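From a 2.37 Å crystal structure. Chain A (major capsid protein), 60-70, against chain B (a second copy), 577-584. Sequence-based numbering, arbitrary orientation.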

# COMPACT_ATOMS: atom_id res chain seq x y z
N ASN A 60 13.14 19.11 27.33
CA ASN A 60 13.25 18.55 28.67
C ASN A 60 13.72 17.10 28.54
O ASN A 60 12.96 16.25 28.07
CB ASN A 60 11.92 18.64 29.41
CG ASN A 60 12.00 18.10 30.82
OD1 ASN A 60 13.08 17.98 31.39
ND2 ASN A 60 10.85 17.79 31.40
N SER A 61 14.95 16.84 28.97
CA SER A 61 15.52 15.50 28.92
C SER A 61 15.26 14.71 30.20
O SER A 61 15.96 13.73 30.47
CB SER A 61 17.02 15.58 28.65
OG SER A 61 17.69 16.31 29.65
N HIS A 62 14.27 15.13 30.99
CA HIS A 62 13.98 14.43 32.24
C HIS A 62 13.29 13.11 31.97
O HIS A 62 12.46 12.98 31.07
CB HIS A 62 13.11 15.30 33.15
CG HIS A 62 12.63 14.59 34.38
ND1 HIS A 62 13.32 14.64 35.58
CD2 HIS A 62 11.55 13.81 34.60
CE1 HIS A 62 12.67 13.92 36.48
NE2 HIS A 62 11.59 13.41 35.91
N TYR A 63 13.64 12.11 32.78
CA TYR A 63 12.96 10.83 32.82
C TYR A 63 12.94 10.36 34.26
O TYR A 63 13.66 10.89 35.11
CB TYR A 63 13.66 9.79 31.93
CG TYR A 63 15.01 9.38 32.46
CD1 TYR A 63 16.09 10.23 32.37
CD2 TYR A 63 15.19 8.14 33.07
CE1 TYR A 63 17.32 9.88 32.86
CE2 TYR A 63 16.43 7.77 33.56
CZ TYR A 63 17.49 8.65 33.45
OH TYR A 63 18.73 8.29 33.94
N LYS A 64 12.12 9.38 34.54
CA LYS A 64 12.19 8.85 35.89
C LYS A 64 12.68 7.41 35.87
O LYS A 64 12.38 6.66 34.93
CB LYS A 64 10.83 8.93 36.59
CG LYS A 64 9.63 8.79 35.67
CD LYS A 64 8.40 9.46 36.26
CE LYS A 64 8.09 8.93 37.65
NZ LYS A 64 6.86 9.56 38.22
N PRO A 65 13.45 7.00 36.87
CA PRO A 65 13.92 5.61 36.90
C PRO A 65 12.76 4.66 37.07
O PRO A 65 11.80 4.94 37.79
CB PRO A 65 14.86 5.58 38.11
CG PRO A 65 14.35 6.68 39.00
CD PRO A 65 13.88 7.76 38.06
N PHE A 66 12.83 3.52 36.39
CA PHE A 66 11.83 2.49 36.55
C PHE A 66 12.32 1.43 37.54
O PHE A 66 13.51 1.14 37.62
CB PHE A 66 11.47 1.83 35.21
CG PHE A 66 12.62 1.12 34.54
CD1 PHE A 66 13.50 1.82 33.74
CD2 PHE A 66 12.79 -0.24 34.70
CE1 PHE A 66 14.55 1.17 33.12
CE2 PHE A 66 13.84 -0.90 34.09
CZ PHE A 66 14.72 -0.19 33.29
N ALA A 67 11.38 0.89 38.31
CA ALA A 67 11.69 -0.22 39.19
C ALA A 67 12.25 -1.37 38.36
O ALA A 67 11.72 -1.70 37.29
CB ALA A 67 10.45 -0.67 39.95
N ALA A 68 13.34 -1.96 38.85
CA ALA A 68 14.07 -2.97 38.09
C ALA A 68 13.13 -4.08 37.61
O ALA A 68 12.27 -4.55 38.35
CB ALA A 68 15.17 -3.57 38.95
N MET A 69 13.32 -4.48 36.36
CA MET A 69 12.44 -5.46 35.74
C MET A 69 13.06 -5.94 34.44
O MET A 69 13.60 -5.14 33.67
CB MET A 69 11.05 -4.86 35.47
CG MET A 69 10.15 -5.72 34.62
SD MET A 69 9.33 -4.75 33.34
CE MET A 69 10.75 -4.00 32.55
N GLY A 70 12.99 -7.25 34.20
CA GLY A 70 13.41 -7.82 32.94
C GLY A 70 12.45 -8.92 32.52
O GLY A 70 11.68 -9.44 33.33
N THR B 577 10.80 4.91 22.41
CA THR B 577 10.44 5.95 23.36
C THR B 577 11.67 6.40 24.13
O THR B 577 12.63 5.65 24.31
CB THR B 577 9.37 5.44 24.34
OG1 THR B 577 9.85 4.26 25.00
CG2 THR B 577 8.09 5.11 23.60
N TYR B 578 11.64 7.66 24.58
CA TYR B 578 12.79 8.20 25.30
C TYR B 578 12.88 7.64 26.71
O TYR B 578 13.98 7.36 27.21
CB TYR B 578 12.73 9.73 25.35
CG TYR B 578 13.80 10.33 26.22
CD1 TYR B 578 15.13 10.30 25.84
CD2 TYR B 578 13.48 10.93 27.44
CE1 TYR B 578 16.12 10.85 26.63
CE2 TYR B 578 14.46 11.48 28.24
CZ TYR B 578 15.78 11.43 27.83
OH TYR B 578 16.76 11.98 28.63
N GLN B 579 11.74 7.48 27.38
CA GLN B 579 11.72 6.90 28.72
C GLN B 579 12.31 5.49 28.68
O GLN B 579 11.84 4.66 27.89
CB GLN B 579 10.30 6.85 29.26
CG GLN B 579 10.12 5.94 30.46
CD GLN B 579 10.94 6.37 31.66
OE1 GLN B 579 11.17 7.57 31.87
NE2 GLN B 579 11.40 5.41 32.45
N PRO B 580 13.34 5.20 29.47
CA PRO B 580 13.91 3.85 29.47
C PRO B 580 12.88 2.82 29.88
O PRO B 580 11.98 3.09 30.68
CB PRO B 580 15.05 3.94 30.49
CG PRO B 580 15.37 5.39 30.58
CD PRO B 580 14.08 6.11 30.36
N SER B 581 13.02 1.61 29.32
CA SER B 581 12.06 0.55 29.62
C SER B 581 12.69 -0.84 29.65
O SER B 581 11.98 -1.83 29.45
CB SER B 581 10.91 0.57 28.59
OG SER B 581 11.41 0.52 27.27
N GLY B 582 13.99 -0.94 29.89
CA GLY B 582 14.68 -2.22 29.92
C GLY B 582 15.93 -2.17 29.07
O GLY B 582 16.01 -1.44 28.08
N HIS B 583 16.92 -2.97 29.46
CA HIS B 583 18.20 -3.00 28.75
C HIS B 583 18.98 -4.23 29.19
O HIS B 583 18.64 -4.89 30.18
CB HIS B 583 19.01 -1.73 29.00
CG HIS B 583 19.32 -1.48 30.45
ND1 HIS B 583 18.50 -0.73 31.27
CD2 HIS B 583 20.35 -1.89 31.22
CE1 HIS B 583 19.01 -0.69 32.48
NE2 HIS B 583 20.14 -1.38 32.48
N VAL B 584 20.03 -4.53 28.43
CA VAL B 584 21.01 -5.54 28.81
C VAL B 584 22.14 -4.82 29.53
O VAL B 584 22.74 -3.89 28.99
CB VAL B 584 21.53 -6.31 27.59
CG1 VAL B 584 22.69 -7.21 27.99
CG2 VAL B 584 20.42 -7.13 26.97

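A single glutamine side chain pairs with a backbone here: the amide of B:Gln579 engages both the N and the O of A:Lys64. Its NE2 donates a hydrogen bond to A:Lys64 O at 2.9 Å, while its OE1 accepts a weak one from A:Lys64 N at 3.4 Å. Glutamine suits the position because its amide carries a donor and an acceptor side by side, at the end of a chain long enough to reach across. B:Gln579 NE2 also donates to B:Pro580 O, 3.0 Å away, which ties the amide to the backbone of the next residue.

At one end of the contact, B:Tyr578 reaches over with its hydroxyl, and OH donates to A:Ser61 O at 2.7 Å. The bond needs only the carbonyl of A:Ser61; the ring behind the hydroxyl adds apolar contact, B:Tyr578 CE2 lying 4.1 Å from A:Tyr63 CB.

B:Pro580 presents a compact apolar surface to two aromatic rings, its CD 3.6 Å from A:Tyr63 CD2 and its CB 3.9 Å from A:Phe66 CE1. The flat ring of A:Phe66 continues along the backbone, with B:Ser581 C over one face and CZ 3.6 Å from B:Gly582 N. The backbone angles of B:Gly582 themselves call for glycine, since a CB would jam against the preceding carbonyl oxygen.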